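Local coordinates for phosphodiesterase MJ0936 (Methanocaldococcus jannaschii, PDB 2AHD), which is an archaeal phosphodiesterase of the calcineurin-like phosphoesterase superfamily, at residues K92-H97 with D114-G119. Sequence-based numbering, arbitrary orientation.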
loop_
_atom_site.group_PDB
_atom_site.type_symbol
_atom_site.label_atom_id
_atom_site.label_comp_id
_atom_site.label_asym_id
_atom_site.label_seq_id
_atom_site.Cartn_x
_atom_site.Cartn_y
_atom_site.Cartn_z
ATOM N N LYS A 92 -1.915 5.868 -14.357
ATOM C CA LYS A 92 -1.103 6.820 -13.605
ATOM C C LYS A 92 -1.428 6.695 -12.124
ATOM O O LYS A 92 -2.574 6.882 -11.715
ATOM C CB LYS A 92 -1.389 8.252 -14.072
ATOM C CG LYS A 92 -0.202 8.969 -14.716
ATOM C CD LYS A 92 0.268 8.267 -15.985
ATOM C CE LYS A 92 -0.813 8.249 -17.059
ATOM N NZ LYS A 92 -0.357 7.523 -18.282
ATOM N N PHE A 93 -0.410 6.377 -11.331
ATOM C CA PHE A 93 -0.575 6.209 -9.894
ATOM C C PHE A 93 0.092 7.302 -9.076
ATOM O O PHE A 93 1.052 7.931 -9.519
ATOM C CB PHE A 93 0.027 4.878 -9.429
ATOM C CG PHE A 93 -0.765 3.665 -9.819
ATOM C CD1 PHE A 93 -0.732 3.175 -11.112
ATOM C CD2 PHE A 93 -1.525 2.988 -8.875
ATOM C CE1 PHE A 93 -1.441 2.027 -11.459
ATOM C CE2 PHE A 93 -2.234 1.840 -9.216
ATOM C CZ PHE A 93 -2.191 1.360 -10.508
ATOM N N PHE A 94 -0.447 7.522 -7.880
ATOM C CA PHE A 94 0.120 8.452 -6.909
ATOM C C PHE A 94 -0.126 7.817 -5.562
ATOM O O PHE A 94 -1.269 7.634 -5.161
ATOM C CB PHE A 94 -0.521 9.819 -6.911
ATOM C CG PHE A 94 0.136 10.761 -5.953
ATOM C CD1 PHE A 94 1.484 11.068 -6.084
ATOM C CD2 PHE A 94 -0.573 11.321 -4.904
ATOM C CE1 PHE A 94 2.118 11.921 -5.183
ATOM C CE2 PHE A 94 0.055 12.178 -3.992
ATOM C CZ PHE A 94 1.403 12.477 -4.137
ATOM N N ILE A 95 0.956 7.487 -4.869
ATOM C CA ILE A 95 0.878 6.824 -3.584
ATOM C C ILE A 95 1.459 7.656 -2.456
ATOM O O ILE A 95 2.464 8.333 -2.622
ATOM C CB ILE A 95 1.624 5.498 -3.648
ATOM C CG1 ILE A 95 1.162 4.721 -4.879
ATOM C CG2 ILE A 95 1.379 4.704 -2.394
ATOM C CD1 ILE A 95 1.911 3.434 -5.110
ATOM N N THR A 96 0.809 7.598 -1.302
ATOM C CA THR A 96 1.261 8.340 -0.131
ATOM C C THR A 96 0.465 7.914 1.086
ATOM O O THR A 96 -0.709 7.603 0.977
ATOM C CB THR A 96 1.113 9.886 -0.326
ATOM O OG1 THR A 96 1.641 10.560 0.822
ATOM C CG2 THR A 96 -0.351 10.290 -0.512
ATOM N N HIS A 97 1.117 7.871 2.237
ATOM C CA HIS A 97 0.456 7.510 3.483
ATOM C C HIS A 97 -0.417 8.718 3.769
ATOM O O HIS A 97 0.067 9.841 3.641
ATOM C CB HIS A 97 1.515 7.359 4.570
ATOM C CG HIS A 97 0.969 7.038 5.921
ATOM N ND1 HIS A 97 0.465 5.801 6.245
ATOM C CD2 HIS A 97 0.882 7.786 7.046
ATOM C CE1 HIS A 97 0.094 5.798 7.511
ATOM N NE2 HIS A 97 0.335 6.990 8.022
ATOM N N ASP A 114 -4.485 8.423 -12.603
ATOM C CA ASP A 114 -5.647 7.561 -12.805
ATOM C C ASP A 114 -6.120 6.978 -11.486
ATOM O O ASP A 114 -7.325 6.846 -11.237
ATOM C CB ASP A 114 -5.290 6.426 -13.772
ATOM C CG ASP A 114 -5.035 6.925 -15.174
ATOM O OD1 ASP A 114 -5.997 7.407 -15.811
ATOM O OD2 ASP A 114 -3.878 6.844 -15.635
ATOM N N VAL A 115 -5.144 6.640 -10.647
ATOM C CA VAL A 115 -5.404 6.052 -9.348
ATOM C C VAL A 115 -4.657 6.815 -8.274
ATOM O O VAL A 115 -3.581 7.335 -8.527
ATOM C CB VAL A 115 -4.936 4.585 -9.330
ATOM C CG1 VAL A 115 -5.431 3.889 -8.078
ATOM C CG2 VAL A 115 -5.434 3.872 -10.583
ATOM N N VAL A 116 -5.248 6.907 -7.086
ATOM C CA VAL A 116 -4.612 7.570 -5.943
ATOM C C VAL A 116 -4.816 6.665 -4.735
ATOM O O VAL A 116 -5.936 6.425 -4.305
ATOM C CB VAL A 116 -5.211 8.952 -5.650
ATOM C CG1 VAL A 116 -4.514 9.569 -4.472
ATOM C CG2 VAL A 116 -5.050 9.846 -6.848
ATOM N N ILE A 117 -3.716 6.150 -4.209
ATOM C CA ILE A 117 -3.743 5.244 -3.076
ATOM C C ILE A 117 -3.146 5.892 -1.832
ATOM O O ILE A 117 -2.139 6.586 -1.919
ATOM C CB ILE A 117 -2.955 3.977 -3.411
ATOM C CG1 ILE A 117 -3.487 3.377 -4.716
ATOM C CG2 ILE A 117 -3.044 2.990 -2.259
ATOM C CD1 ILE A 117 -2.740 2.165 -5.170
ATOM N N TYR A 118 -3.758 5.661 -0.673
ATOM C CA TYR A 118 -3.264 6.250 0.571
ATOM C C TYR A 118 -3.803 5.503 1.779
ATOM O O TYR A 118 -4.758 4.757 1.657
ATOM C CB TYR A 118 -3.682 7.717 0.647
ATOM C CG TYR A 118 -5.142 7.891 0.942
ATOM C CD1 TYR A 118 -5.577 8.206 2.224
ATOM C CD2 TYR A 118 -6.095 7.693 -0.045
ATOM C CE1 TYR A 118 -6.921 8.321 2.515
ATOM C CE2 TYR A 118 -7.446 7.802 0.229
ATOM C CZ TYR A 118 -7.855 8.120 1.511
ATOM O OH TYR A 118 -9.195 8.263 1.784
ATOM N N GLY A 119 -3.187 5.705 2.939
ATOM C CA GLY A 119 -3.641 5.037 4.149
ATOM C C GLY A 119 -3.781 6.041 5.275
ATOM O O GLY A 119 -4.494 7.030 5.134
#
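F93 and V115 run alongside each other from the same face of the sheet. The CB of V115 sits over one face of the F93 ring, displaced from its centre to the CD2-CE2 side. V115 CB lies 4.1 Å from the centroid of the F93 ring, a CH-pi contact. In F93, chi1 of -73° sets CG beside the backbone N, and the far end of the ring comes nearer strand 115-118. I117 crosses F93 obliquely and brings its CD1 to the ring edge, in plane, 4.0 Å from F93 CD2. I95 lies on this same face and packs against I54 and T56 of strand 52-56.

On the other face, V116 CG1 meets the edge of the F94 ring at CD2, 4.3 Å away. Helix 101-110 covers this side, touching F94, V116, T96 and Y118.

The backbones run parallel. I117 N donates to F94 O (3.0 Å), and T96 N to I117 O (3.2 Å). K92 O accepts a nearly straight bond from V115 N (2.8 Å). The D114 carboxylate lies beside K92 N and CB.

Strand 91-96, helix 101-110 and strand 115-118 form a beta-alpha-beta unit, its parallel strands adjacent within one sheet of the calcineurin-like phosphoesterase fold.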